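Probable TonB-dependent receptor (Pseudomonas aeruginosa, PDB 4K3F) probably serves as a periplasmic methionine-binding lipoprotein of an uptake system, closing two lobes around an amino acid such as the selenomethionine bound here. Local coordinates at residues V7-T10 with H14-I17; E16-V21 with V30-K35; T38-P43 with L153-L158; L118-A123 with V165-I170; K132-T137 with S194-I199. One frame throughout, in Å; residues are numbered along the deposited sequence. Where two conformers were deposited one is given.

Contact 1 (V7-T10 with H14-I17); sequences VAAT and HAEI
T10 and H14 bury the most surface where the first strand of a beta-alpha-beta unit, strand 3-9, turns into helix 11-26; A9 and A15 fill the space beside them. It is a compact case of a strand end tied to the start of the helix that follows. The backbone bond of the contact runs from A15 N to T10 O over 2.9 Å, with the amide lying nearly along the C=O axis but its N-H bent, at 140°. The same carbonyl oxygen is flanked by carbon: H14 CB and A15 CB each come to 3.4 Å from T10 O. The two larger side chains run side by side in the same direction. In T10, a first torsion of 39° lodges the hydroxyl between the backbone N and the carbonyl carbon, and this brings OG1 to 2.9 Å from H14 ND1, obliquely to the imidazole ring. The other ring nitrogen, NE2, is hydrogen-bonded to OD1 of N198, so the imidazole has polar neighbours at both nitrogens; F56 meets it edge-to-face. H14 thus carries the strand-to-helix turn to the selenomethionine pocket, which it lines. Beside T10 and H14, the methyl carbon A9 CB rests against the helix backbone, 3.9 Å from A15 N.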
# COMPACT_ATOMS: atom_id res chain seq x y z
N VAL A 7 -2.50 6.74 16.36
CA VAL A 7 -2.31 6.44 14.92
C VAL A 7 -2.59 4.97 14.63
O VAL A 7 -1.96 4.08 15.23
CB VAL A 7 -0.88 6.78 14.44
CG1 VAL A 7 -0.76 6.62 12.95
CG2 VAL A 7 -0.53 8.21 14.80
N ALA A 8 -3.56 4.73 13.74
CA ALA A 8 -3.81 3.36 13.27
C ALA A 8 -2.86 3.03 12.12
O ALA A 8 -2.65 3.85 11.22
CB ALA A 8 -5.22 3.26 12.75
N ALA A 9 -2.34 1.81 12.10
CA ALA A 9 -1.37 1.41 11.08
C ALA A 9 -1.43 -0.07 10.78
O ALA A 9 -1.74 -0.85 11.68
CB ALA A 9 0.02 1.73 11.55
N THR A 10 -1.11 -0.45 9.55
CA THR A 10 -0.91 -1.87 9.22
C THR A 10 0.45 -2.28 9.82
O THR A 10 1.33 -1.45 10.12
CB THR A 10 -0.97 -2.15 7.69
OG1 THR A 10 -0.31 -1.07 7.00
CG2 THR A 10 -2.43 -2.19 7.23
N HIS A 14 4.31 -0.19 8.28
CA HIS A 14 3.85 1.06 8.87
C HIS A 14 4.03 1.14 10.38
O HIS A 14 4.57 2.10 10.89
CB HIS A 14 2.40 1.34 8.47
CG HIS A 14 2.19 1.25 7.00
ND1 HIS A 14 2.24 0.06 6.30
CD2 HIS A 14 2.00 2.22 6.07
CE1 HIS A 14 2.07 0.30 5.02
NE2 HIS A 14 1.91 1.60 4.85
N ALA A 15 3.59 0.12 11.10
CA ALA A 15 3.69 0.15 12.56
C ALA A 15 5.16 0.02 13.01
O ALA A 15 5.56 0.59 14.03
CB ALA A 15 2.80 -0.91 13.19
N GLU A 16 5.97 -0.66 12.21
CA GLU A 16 7.41 -0.76 12.52
C GLU A 16 8.03 0.64 12.40
O GLU A 16 8.78 1.07 13.27
CB GLU A 16 8.09 -1.75 11.58
CG GLU A 16 7.54 -3.17 11.67
CD GLU A 16 8.38 -4.22 10.94
OE1 GLU A 16 8.91 -3.95 9.86
OE2 GLU A 16 8.45 -5.35 11.44
N ILE A 17 7.75 1.33 11.30
CA ILE A 17 8.24 2.70 11.13
C ILE A 17 7.83 3.59 12.28
O ILE A 17 8.64 4.35 12.83
CB ILE A 17 7.72 3.27 9.79
CG1 ILE A 17 8.41 2.56 8.62
CG2 ILE A 17 7.92 4.79 9.71
CD1 ILE A 17 7.75 2.79 7.26

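Contact 2 (E16-V21 with V30-K35); sequences EILNVV and VDLKIK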
# COMPACT_ATOMS: atom_id res chain seq x y z
N GLU A 16 5.97 -0.66 12.21
CA GLU A 16 7.41 -0.76 12.52
C GLU A 16 8.03 0.64 12.40
O GLU A 16 8.78 1.07 13.27
CB GLU A 16 8.09 -1.75 11.58
CG GLU A 16 7.54 -3.17 11.67
CD GLU A 16 8.38 -4.22 10.94
OE1 GLU A 16 8.91 -3.95 9.86
OE2 GLU A 16 8.45 -5.35 11.44
N ILE A 17 7.75 1.33 11.30
CA ILE A 17 8.24 2.70 11.13
C ILE A 17 7.83 3.59 12.28
O ILE A 17 8.64 4.35 12.83
CB ILE A 17 7.72 3.27 9.79
CG1 ILE A 17 8.41 2.56 8.62
CG2 ILE A 17 7.92 4.79 9.71
CD1 ILE A 17 7.75 2.79 7.26
N LEU A 18 6.54 3.52 12.65
CA LEU A 18 6.04 4.30 13.76
C LEU A 18 6.71 3.97 15.10
O LEU A 18 6.99 4.92 15.87
CB LEU A 18 4.51 4.23 13.83
CG LEU A 18 3.77 4.86 12.65
CD1 LEU A 18 2.29 4.52 12.79
CD2 LEU A 18 3.94 6.37 12.54
N ASN A 19 7.02 2.69 15.36
CA ASN A 19 7.72 2.32 16.60
C ASN A 19 9.13 2.98 16.69
O ASN A 19 9.58 3.36 17.77
CB ASN A 19 7.90 0.80 16.70
CG ASN A 19 6.61 0.05 17.01
OD1 ASN A 19 5.79 0.52 17.75
ND2 ASN A 19 6.50 -1.16 16.48
N VAL A 20 9.77 3.13 15.54
CA VAL A 20 11.12 3.73 15.48
C VAL A 20 11.04 5.25 15.63
O VAL A 20 11.96 5.83 16.16
CB VAL A 20 11.81 3.26 14.17
CG1 VAL A 20 13.12 3.97 13.91
CG2 VAL A 20 12.02 1.75 14.26
N VAL A 21 9.93 5.87 15.18
CA VAL A 21 9.81 7.35 15.31
C VAL A 21 9.36 7.70 16.71
O VAL A 21 9.58 8.83 17.14
CB VAL A 21 8.90 8.11 14.30
CG1 VAL A 21 9.44 8.08 12.91
CG2 VAL A 21 7.47 7.67 14.34
N VAL A 30 5.55 14.72 22.36
CA VAL A 30 4.44 14.03 21.73
C VAL A 30 4.47 12.58 22.08
O VAL A 30 5.49 11.93 21.89
CB VAL A 30 4.45 14.17 20.19
CG1 VAL A 30 3.39 13.26 19.57
CG2 VAL A 30 4.24 15.61 19.80
N ASP A 31 3.34 12.08 22.59
CA ASP A 31 3.21 10.68 23.01
C ASP A 31 2.44 9.91 21.96
O ASP A 31 1.21 9.92 21.92
CB ASP A 31 2.51 10.59 24.36
CG ASP A 31 2.35 9.18 24.85
OD1 ASP A 31 3.07 8.26 24.38
OD2 ASP A 31 1.50 8.97 25.73
N LEU A 32 3.20 9.31 21.05
CA LEU A 32 2.64 8.57 19.93
C LEU A 32 2.13 7.21 20.36
O LEU A 32 2.90 6.42 20.89
CB LEU A 32 3.68 8.37 18.84
CG LEU A 32 3.21 7.72 17.54
CD1 LEU A 32 2.18 8.60 16.83
CD2 LEU A 32 4.40 7.53 16.62
N LYS A 33 0.84 6.95 20.14
CA LYS A 33 0.19 5.69 20.53
C LYS A 33 -0.30 4.99 19.28
O LYS A 33 -1.21 5.49 18.56
CB LYS A 33 -0.98 5.99 21.48
CG LYS A 33 -0.54 6.72 22.76
CD LYS A 33 -1.74 7.10 23.61
CE LYS A 33 -1.39 8.06 24.72
NZ LYS A 33 -2.54 8.94 25.04
N ILE A 34 0.29 3.83 19.02
CA ILE A 34 0.12 3.15 17.74
C ILE A 34 -0.85 1.99 17.96
O ILE A 34 -0.72 1.23 18.95
CB ILE A 34 1.47 2.55 17.28
CG1 ILE A 34 2.52 3.65 17.08
CG2 ILE A 34 1.32 1.73 16.02
CD1 ILE A 34 3.93 3.12 17.19
N LYS A 35 -1.83 1.88 17.06
CA LYS A 35 -2.81 0.81 17.11
C LYS A 35 -2.76 0.05 15.80
O LYS A 35 -2.99 0.64 14.73
CB LYS A 35 -4.20 1.40 17.37
CG LYS A 35 -4.45 1.81 18.84
CD LYS A 35 -3.57 2.97 19.29
CE LYS A 35 -4.09 3.65 20.53
NZ LYS A 35 -4.13 2.71 21.68
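L18 and I34 meet where helix 11-26 lies over the edge strand 30-36, and a walk along the helix picks out three residues, L18, N19 and V21, that meet the strand. L18 gives its root rather than its tip to I34: its CB lies 3.6 Å from I34 CD1. Its end reaches further along the strand, where L18 CD2 and L32 CD2 are 4.3 Å apart, and on into the layer formed by V7 and A9 of the neighbouring strand. N19 starts from the far side of the helix, yet its amide folds back across the outer margin of the contact. There the oxygen OD1 comes within 3.2 Å of the I34 CD1 methyl, the two side chains crossing at a slant, while ND2 is hydrogen-bonded to a glycerol, probably from the crystallisation liquor. One turn on from L18, V21 extends the apolar contact toward the start of the strand: its first torsion (-67°) tucks CG2 between the backbone N and the carbonyl carbon, and V21 CG2 meets L32 CD2 at 3.8 Å. The same L32 methyl also faces the L18 carbonyl oxygen, L18 O to L32 CD2 3.8 Å, so one methyl touches two places on the helix. No hydrogen bond crosses the interface. L32 and I34, alternate residues of the strand, turn the same face to the helix, whose short axis runs at 160° to that of the strand, 9.2 Å away. Nearly antiparallel helix and strand packed in this way form the second half of a beta-alpha-beta crossover, in which strands 3-9 and 30-36 lie parallel and adjacent.

Contact 3 (T38-P43 with L153-L158); sequences TDYVQP and LEAATL. With MSE (selenomethionine), chain B.
Y40 and A155 meet at the wall of the selenomethionine pocket, where a loop from each of two lobes closes on the ligand, as is characteristic of periplasmic binding proteins. A155 CB touches the tyrosine obliquely, 3.6 Å from Y40 CE2. One face of the same ring receives the ligand: the selenomethionine methyl CE stands 3.4 Å above the ring plane, over its centre, a CH-pi arrangement that would probably suit the methyl end of a selenoether as it would the thioether of methionine. The tyrosine hydroxyl passes beside the ligand backbone and is hydrogen-bonded to N173. Just before the ring, D39 shapes the loop as an Asx turn. Its OD2 accepts Q42 N at 2.8 Å, almost straight at 174°, and also V41 N at 2.9 Å, both from the same face of the carboxylate. On the other segment E154 OE1 accepts A156 N at 2.8 Å from above the carboxylate plane, tying the side chain back to its own 3-10 turn. Two waters lie between Y40 N and E154 OE2; their distances to the carboxylate are so short that the details of this bridge are doubtful. Around the pair, Y174 of helix 172-177 packs on A155 and A156 and also meets the Y40 ring, while its hydroxyl bonds to T38 O. F57 of strand 54-59 lies against Y40, and the Asx turn leads directly into helix 42-48.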
# COMPACT_ATOMS: atom_id res chain seq x y z
N THR A 38 -5.23 -5.03 10.67
CA THR A 38 -4.76 -5.87 9.59
C THR A 38 -5.42 -5.56 8.23
O THR A 38 -5.03 -6.14 7.21
CB THR A 38 -5.01 -7.34 9.92
OG1 THR A 38 -6.42 -7.53 10.07
CG2 THR A 38 -4.29 -7.72 11.18
N ASP A 39 -6.42 -4.68 8.21
CA ASP A 39 -7.24 -4.45 7.03
C ASP A 39 -7.15 -3.01 6.51
O ASP A 39 -6.55 -2.14 7.15
CB ASP A 39 -8.71 -4.74 7.37
CG ASP A 39 -9.32 -3.67 8.26
OD1 ASP A 39 -8.80 -3.43 9.38
OD2 ASP A 39 -10.28 -3.03 7.78
N TYR A 40 -7.76 -2.79 5.35
CA TYR A 40 -7.68 -1.54 4.66
C TYR A 40 -8.91 -0.63 4.86
O TYR A 40 -9.02 0.41 4.23
CB TYR A 40 -7.51 -1.82 3.18
CG TYR A 40 -6.14 -2.23 2.66
CD1 TYR A 40 -4.99 -2.19 3.45
CD2 TYR A 40 -6.01 -2.65 1.33
CE1 TYR A 40 -3.74 -2.53 2.91
CE2 TYR A 40 -4.79 -2.95 0.79
CZ TYR A 40 -3.64 -2.90 1.57
OH TYR A 40 -2.42 -3.24 0.97
N VAL A 41 -9.81 -1.00 5.76
CA VAL A 41 -11.05 -0.23 5.98
C VAL A 41 -11.07 0.41 7.34
O VAL A 41 -11.18 1.64 7.48
CB VAL A 41 -12.31 -1.11 5.73
CG1 VAL A 41 -13.60 -0.35 6.04
CG2 VAL A 41 -12.32 -1.58 4.28
N GLN A 42 -10.92 -0.42 8.38
CA GLN A 42 -11.07 0.08 9.75
C GLN A 42 -10.14 1.24 10.13
O GLN A 42 -10.58 2.12 10.90
CB GLN A 42 -11.01 -1.07 10.79
CG GLN A 42 -12.14 -2.12 10.64
CD GLN A 42 -13.55 -1.50 10.50
OE1 GLN A 42 -14.28 -1.79 9.55
NE2 GLN A 42 -13.91 -0.65 11.43
N PRO A 43 -8.89 1.28 9.63
CA PRO A 43 -8.07 2.46 10.00
C PRO A 43 -8.71 3.80 9.60
O PRO A 43 -8.56 4.80 10.34
CB PRO A 43 -6.70 2.18 9.31
CG PRO A 43 -6.68 0.69 9.18
CD PRO A 43 -8.11 0.29 8.87
N LEU A 153 -9.96 -10.51 -5.61
CA LEU A 153 -10.26 -10.84 -4.21
C LEU A 153 -9.71 -9.78 -3.27
O LEU A 153 -8.90 -8.94 -3.65
CB LEU A 153 -9.72 -12.20 -3.82
CG LEU A 153 -10.35 -13.40 -4.55
CD1 LEU A 153 -9.56 -14.65 -4.23
CD2 LEU A 153 -11.80 -13.62 -4.19
N GLU A 154 -10.20 -9.79 -2.04
CA GLU A 154 -9.80 -8.72 -1.11
C GLU A 154 -8.28 -8.79 -0.88
O GLU A 154 -7.70 -9.86 -0.69
CB GLU A 154 -10.57 -8.82 0.20
CG GLU A 154 -10.62 -7.50 0.99
CD GLU A 154 -9.35 -7.20 1.79
OE1 GLU A 154 -8.70 -8.14 2.27
OE2 GLU A 154 -9.01 -6.00 1.97
N ALA A 155 -7.65 -7.62 -0.85
CA ALA A 155 -6.16 -7.52 -0.79
C ALA A 155 -5.47 -8.39 0.26
O ALA A 155 -4.46 -8.98 -0.03
CB ALA A 155 -5.72 -6.10 -0.60
N ALA A 156 -6.00 -8.40 1.47
CA ALA A 156 -5.36 -9.10 2.57
C ALA A 156 -5.38 -10.62 2.40
O ALA A 156 -4.57 -11.32 3.00
CB ALA A 156 -6.04 -8.75 3.88
N THR A 157 -6.27 -11.12 1.55
CA THR A 157 -6.45 -12.55 1.37
C THR A 157 -5.53 -13.15 0.31
O THR A 157 -5.47 -14.36 0.16
CB THR A 157 -7.89 -12.92 0.98
OG1 THR A 157 -8.17 -12.58 -0.37
CG2 THR A 157 -8.93 -12.31 1.93
N LEU A 158 -4.85 -12.30 -0.46
CA LEU A 158 -4.10 -12.81 -1.58
C LEU A 158 -2.91 -13.73 -1.19
O LEU A 158 -2.67 -14.73 -1.90
CB LEU A 158 -3.67 -11.67 -2.52
CG LEU A 158 -4.78 -10.77 -3.08
CD1 LEU A 158 -4.24 -9.97 -4.30
CD2 LEU A 158 -6.02 -11.53 -3.48
N MSE B . 0.75 -0.37 1.69
CA MSE B . -0.21 -0.60 0.58
C MSE B . 0.55 -0.33 -0.72
O MSE B . 1.29 0.67 -0.79
OXT MSE B . 0.42 -1.08 -1.69
CB MSE B . -1.45 0.30 0.68
CG MSE B . -2.44 0.05 -0.43
SE MSE B . -3.91 1.35 -0.33
CE MSE B . -4.74 0.78 1.27
O HOH W 1 -7.61 -5.45 3.94
O HOH W 2 -9.79 -4.28 3.51

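Contact 4 (L118-A123 with V165-I170); sequences LLLDKA and VDMALI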
# COMPACT_ATOMS: atom_id res chain seq x y z
N LEU A 118 -2.44 -2.28 -14.40
CA LEU A 118 -1.38 -1.48 -15.03
C LEU A 118 -0.02 -2.16 -15.00
O LEU A 118 0.74 -2.05 -15.96
CB LEU A 118 -1.30 -0.09 -14.39
CG LEU A 118 -2.48 0.83 -14.73
CD1 LEU A 118 -2.35 2.14 -13.97
CD2 LEU A 118 -2.57 1.13 -16.21
N LEU A 119 0.29 -2.87 -13.92
CA LEU A 119 1.53 -3.66 -13.85
C LEU A 119 1.47 -4.78 -14.88
O LEU A 119 2.46 -5.05 -15.58
CB LEU A 119 1.76 -4.23 -12.43
CG LEU A 119 3.02 -5.09 -12.31
CD1 LEU A 119 4.28 -4.31 -12.74
CD2 LEU A 119 3.16 -5.68 -10.91
N LEU A 120 0.33 -5.47 -14.99
CA LEU A 120 0.20 -6.52 -16.03
C LEU A 120 0.41 -5.92 -17.43
O LEU A 120 1.02 -6.55 -18.33
CB LEU A 120 -1.15 -7.23 -15.96
CG LEU A 120 -1.39 -8.02 -14.68
CD1 LEU A 120 -2.82 -8.57 -14.60
CD2 LEU A 120 -0.39 -9.14 -14.57
N ASP A 121 -0.09 -4.71 -17.63
CA ASP A 121 0.10 -4.02 -18.92
C ASP A 121 1.60 -3.69 -19.12
O ASP A 121 2.18 -3.96 -20.19
CB ASP A 121 -0.84 -2.81 -19.00
CG ASP A 121 -0.60 -1.94 -20.25
OD1 ASP A 121 0.43 -1.20 -20.32
OD2 ASP A 121 -1.47 -1.95 -21.14
N LYS A 122 2.23 -3.14 -18.09
CA LYS A 122 3.64 -2.78 -18.19
C LYS A 122 4.49 -4.00 -18.51
O LYS A 122 5.40 -3.91 -19.33
CB LYS A 122 4.15 -2.17 -16.88
CG LYS A 122 5.44 -1.41 -17.07
CD LYS A 122 6.06 -1.01 -15.75
CE LYS A 122 7.17 0.01 -15.98
NZ LYS A 122 7.53 0.69 -14.72
N ALA A 123 4.15 -5.13 -17.90
CA ALA A 123 4.90 -6.37 -18.04
C ALA A 123 4.56 -7.16 -19.31
O ALA A 123 5.20 -8.17 -19.59
CB ALA A 123 4.62 -7.22 -16.85
N VAL A 165 -3.43 -20.38 -7.24
CA VAL A 165 -3.53 -19.65 -8.49
C VAL A 165 -2.20 -19.71 -9.24
O VAL A 165 -1.18 -20.10 -8.68
CB VAL A 165 -3.96 -18.17 -8.24
CG1 VAL A 165 -5.32 -18.13 -7.54
CG2 VAL A 165 -2.92 -17.41 -7.45
N ASP A 166 -2.19 -19.31 -10.51
CA ASP A 166 -0.95 -19.25 -11.25
C ASP A 166 -0.10 -18.05 -10.88
O ASP A 166 1.13 -18.13 -10.97
CB ASP A 166 -1.27 -19.32 -12.74
CG ASP A 166 -1.95 -20.65 -13.13
OD1 ASP A 166 -1.56 -21.71 -12.57
OD2 ASP A 166 -2.88 -20.66 -13.95
N MSE A 167 -0.75 -16.91 -10.56
CA MSE A 167 -0.00 -15.70 -10.18
C MSE A 167 -0.92 -14.82 -9.35
O MSE A 167 -2.15 -14.77 -9.61
CB MSE A 167 0.50 -14.97 -11.43
CG MSE A 167 1.48 -13.84 -11.15
SE MSE A 167 2.48 -13.33 -12.74
CE MSE A 167 0.98 -12.58 -13.74
N ALA A 168 -0.32 -14.09 -8.42
CA ALA A 168 -1.01 -13.11 -7.59
C ALA A 168 -0.22 -11.82 -7.50
O ALA A 168 0.99 -11.82 -7.33
CB ALA A 168 -1.29 -13.66 -6.21
N LEU A 169 -0.94 -10.71 -7.65
CA LEU A 169 -0.33 -9.39 -7.52
C LEU A 169 -0.72 -8.88 -6.14
O LEU A 169 -1.88 -8.59 -5.90
CB LEU A 169 -0.77 -8.44 -8.64
CG LEU A 169 0.03 -8.59 -9.96
CD1 LEU A 169 -0.14 -9.97 -10.58
CD2 LEU A 169 -0.36 -7.50 -10.94
N ILE A 170 0.27 -8.80 -5.26
CA ILE A 170 0.03 -8.68 -3.81
C ILE A 170 0.66 -7.41 -3.30
O ILE A 170 1.83 -7.16 -3.55
CB ILE A 170 0.64 -9.85 -3.07
CG1 ILE A 170 0.05 -11.14 -3.64
CG2 ILE A 170 0.37 -9.70 -1.59
CD1 ILE A 170 0.60 -12.39 -3.02
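L169 and the leucine pair L119 and L120 interlock where helix 110-122 lies on strand 167-170, a case of apolar shape fitting. The branched end of L169 is the chief bump. Its CD2 methyl pushes into the shallow hollow between the two leucines that follow each other on the helix, 3.9 Å from L120 CG and 4.0 Å from L119 CD2. L119 points toward the strand, its CG opposite the backbone N (chi1 178°), and walls one side of that hollow. L120 starts off to the side of the helix, but its end swings in over the strand and forms the opposing bump. Its CD2 methyl drops into the notch between the two strand residues that share this face: L120 CD2 is 3.8 Å from the M167 CE methyl and 4.1 Å from L169 CD1. M167, a selenomethionine, runs past L120 in the opposite direction, and the bend at its last torsion (68°) turns the terminal methyl, rather than the selenium, onto the leucine. M167 and L169, alternate residues of the strand, both point to the helix; the short axes stand at 121° to each other and 11.0 Å apart, and the long side chains bridge the distance between the backbones. A87 of strand 86-88 carries the layer on beside both strand residues. No hydrogen bond crosses between the segments: the chemistry is wholly apolar, and the helix and sheet of this lobe are held together here by buried methyl contacts.

Contact 5 (K132-T137 with S194-I199); sequences KSITAT and SPYVNI. With MSE (selenomethionine), chain B.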
# COMPACT_ATOMS: atom_id res chain seq x y z
N LYS A 132 -6.70 4.57 -20.80
CA LYS A 132 -6.96 4.04 -19.46
C LYS A 132 -6.50 5.00 -18.36
O LYS A 132 -5.56 5.75 -18.53
CB LYS A 132 -6.37 2.65 -19.27
CG LYS A 132 -4.93 2.63 -18.82
CD LYS A 132 -3.96 2.86 -19.94
CE LYS A 132 -2.54 2.55 -19.52
NZ LYS A 132 -1.59 2.76 -20.63
N SER A 133 -7.17 4.90 -17.20
CA SER A 133 -6.78 5.62 -16.00
C SER A 133 -6.22 4.63 -15.00
O SER A 133 -6.22 3.43 -15.27
CB SER A 133 -8.01 6.32 -15.40
OG SER A 133 -8.82 5.38 -14.74
N ILE A 134 -5.79 5.11 -13.83
CA ILE A 134 -5.29 4.22 -12.79
C ILE A 134 -6.42 3.47 -12.02
O ILE A 134 -6.12 2.64 -11.18
CB ILE A 134 -4.27 4.90 -11.86
CG1 ILE A 134 -4.97 5.94 -10.98
CG2 ILE A 134 -3.11 5.48 -12.68
CD1 ILE A 134 -4.11 6.43 -9.83
N THR A 135 -7.68 3.70 -12.38
CA THR A 135 -8.76 2.86 -11.89
C THR A 135 -9.32 1.98 -13.04
O THR A 135 -10.52 1.69 -13.07
CB THR A 135 -9.87 3.65 -11.19
OG1 THR A 135 -10.16 4.83 -11.94
CG2 THR A 135 -9.41 4.09 -9.82
N ALA A 136 -8.45 1.58 -13.96
CA ALA A 136 -8.83 0.62 -14.97
C ALA A 136 -9.43 -0.63 -14.35
O ALA A 136 -9.09 -1.01 -13.23
CB ALA A 136 -7.64 0.26 -15.84
N THR A 137 -10.33 -1.27 -15.11
CA THR A 137 -10.92 -2.54 -14.74
C THR A 137 -10.67 -3.57 -15.83
O THR A 137 -10.24 -3.21 -16.92
CB THR A 137 -12.45 -2.41 -14.56
OG1 THR A 137 -13.07 -2.17 -15.82
CG2 THR A 137 -12.76 -1.27 -13.58
N SER A 194 5.83 6.43 -8.76
CA SER A 194 4.50 5.93 -9.03
C SER A 194 3.47 6.81 -8.34
O SER A 194 3.81 7.67 -7.53
CB SER A 194 4.36 4.48 -8.54
OG SER A 194 4.24 4.41 -7.11
N PRO A 195 2.19 6.53 -8.63
CA PRO A 195 1.11 7.23 -7.88
C PRO A 195 0.94 6.83 -6.42
O PRO A 195 0.03 7.33 -5.77
CB PRO A 195 -0.16 6.84 -8.68
CG PRO A 195 0.34 6.51 -10.04
CD PRO A 195 1.68 5.83 -9.81
N TYR A 196 1.74 5.88 -5.92
CA TYR A 196 1.34 5.12 -4.74
C TYR A 196 2.16 5.36 -3.46
O TYR A 196 2.27 4.48 -2.59
CB TYR A 196 1.23 3.63 -5.06
CG TYR A 196 0.38 3.38 -6.27
CD1 TYR A 196 -1.00 3.64 -6.27
CD2 TYR A 196 0.96 2.98 -7.48
CE1 TYR A 196 -1.78 3.45 -7.37
CE2 TYR A 196 0.16 2.80 -8.60
CZ TYR A 196 -1.19 3.04 -8.55
OH TYR A 196 -1.93 2.87 -9.66
N VAL A 197 2.65 6.57 -3.30
CA VAL A 197 3.27 6.92 -2.04
C VAL A 197 2.27 6.73 -0.91
O VAL A 197 1.11 7.11 -1.01
CB VAL A 197 3.78 8.37 -2.05
CG1 VAL A 197 4.31 8.78 -0.70
CG2 VAL A 197 4.83 8.55 -3.13
N ASN A 198 2.71 6.04 0.15
CA ASN A 198 1.90 5.87 1.36
C ASN A 198 1.96 7.12 2.23
O ASN A 198 3.02 7.70 2.42
CB ASN A 198 2.36 4.64 2.15
CG ASN A 198 1.86 3.32 1.53
OD1 ASN A 198 1.45 2.41 2.23
ND2 ASN A 198 1.84 3.25 0.16
N ILE A 199 0.79 7.54 2.70
CA ILE A 199 0.63 8.81 3.34
C ILE A 199 0.12 8.66 4.78
O ILE A 199 -0.70 7.80 5.10
CB ILE A 199 -0.38 9.67 2.55
CG1 ILE A 199 -1.62 8.84 2.14
CG2 ILE A 199 0.29 10.19 1.29
CD1 ILE A 199 -2.78 9.64 1.60
N MSE B . 0.75 -0.37 1.69
CA MSE B . -0.21 -0.60 0.58
C MSE B . 0.55 -0.33 -0.72
O MSE B . 1.29 0.67 -0.79
OXT MSE B . 0.42 -1.08 -1.69
CB MSE B . -1.45 0.30 0.68
CG MSE B . -2.44 0.05 -0.43
SE MSE B . -3.91 1.35 -0.33
CE MSE B . -4.74 0.78 1.27
O HOH W 3 -4.53 2.81 -9.06
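I134, which meets P195 and Y196, is the second residue of a type I beta turn from S133 to A136, closed by A136 N to S133 O at 3.2 Å and reinforced by an ST turn at S133. A second ST turn, Y196 N to S194 OG, shapes the other segment. I134 and Y196 come from opposite directions, and the tyrosine hydroxyl meets the base of the isoleucine, Y196 OH to I134 CB 3.8 Å, while the isoleucine tip slides past the proline, CD1 4.1 Å from P195 CB. The proline in turn lies over the tyrosine ring, P195 CB standing 3.8 Å above the centre of one face. In the ring plane, at its edge, a water accepts a hydrogen bond from Y196 OH at 2.7 Å and donates one to I134 O. R115 makes a cation-pi contact with the same ring. Two residues beyond Y196, the N198 amide grips the ligand: OD1 accepts the selenomethionine N at 2.9 Å and ND2 donates to its carboxylate O at 2.8 Å. OD1 also accepts from H14 NE2, which would help fix the amide's orientation. With E83, R115 and N171 also bonding the ligand, this pairing is consistent with selection for a free amino acid.

Overall arrangement
From the N terminus, contact 1 closes the shortest loop, and contact 2 starts on the residues it shares with contact 1, E16 and I17; together they bind helix 11-26 to strands 3-9 and 30-36 of the six-stranded sheet. The next three contacts cross rather than nest. Contact 3 spans from T38-P43 to L153-L158; contact 4 opens within that span and closes beyond it, and contact 5 opens within both and closes last. Contact 4 stays in the five-stranded lobe, whereas contacts 3 and 5 join the lobes, and both touch the selenomethionine. L118 touches I134, linking contacts 4 and 5; L158 packs on L169 and I170, linking contacts 3 and 4; H14 NE2 to N198 OD1 links contacts 1 and 5.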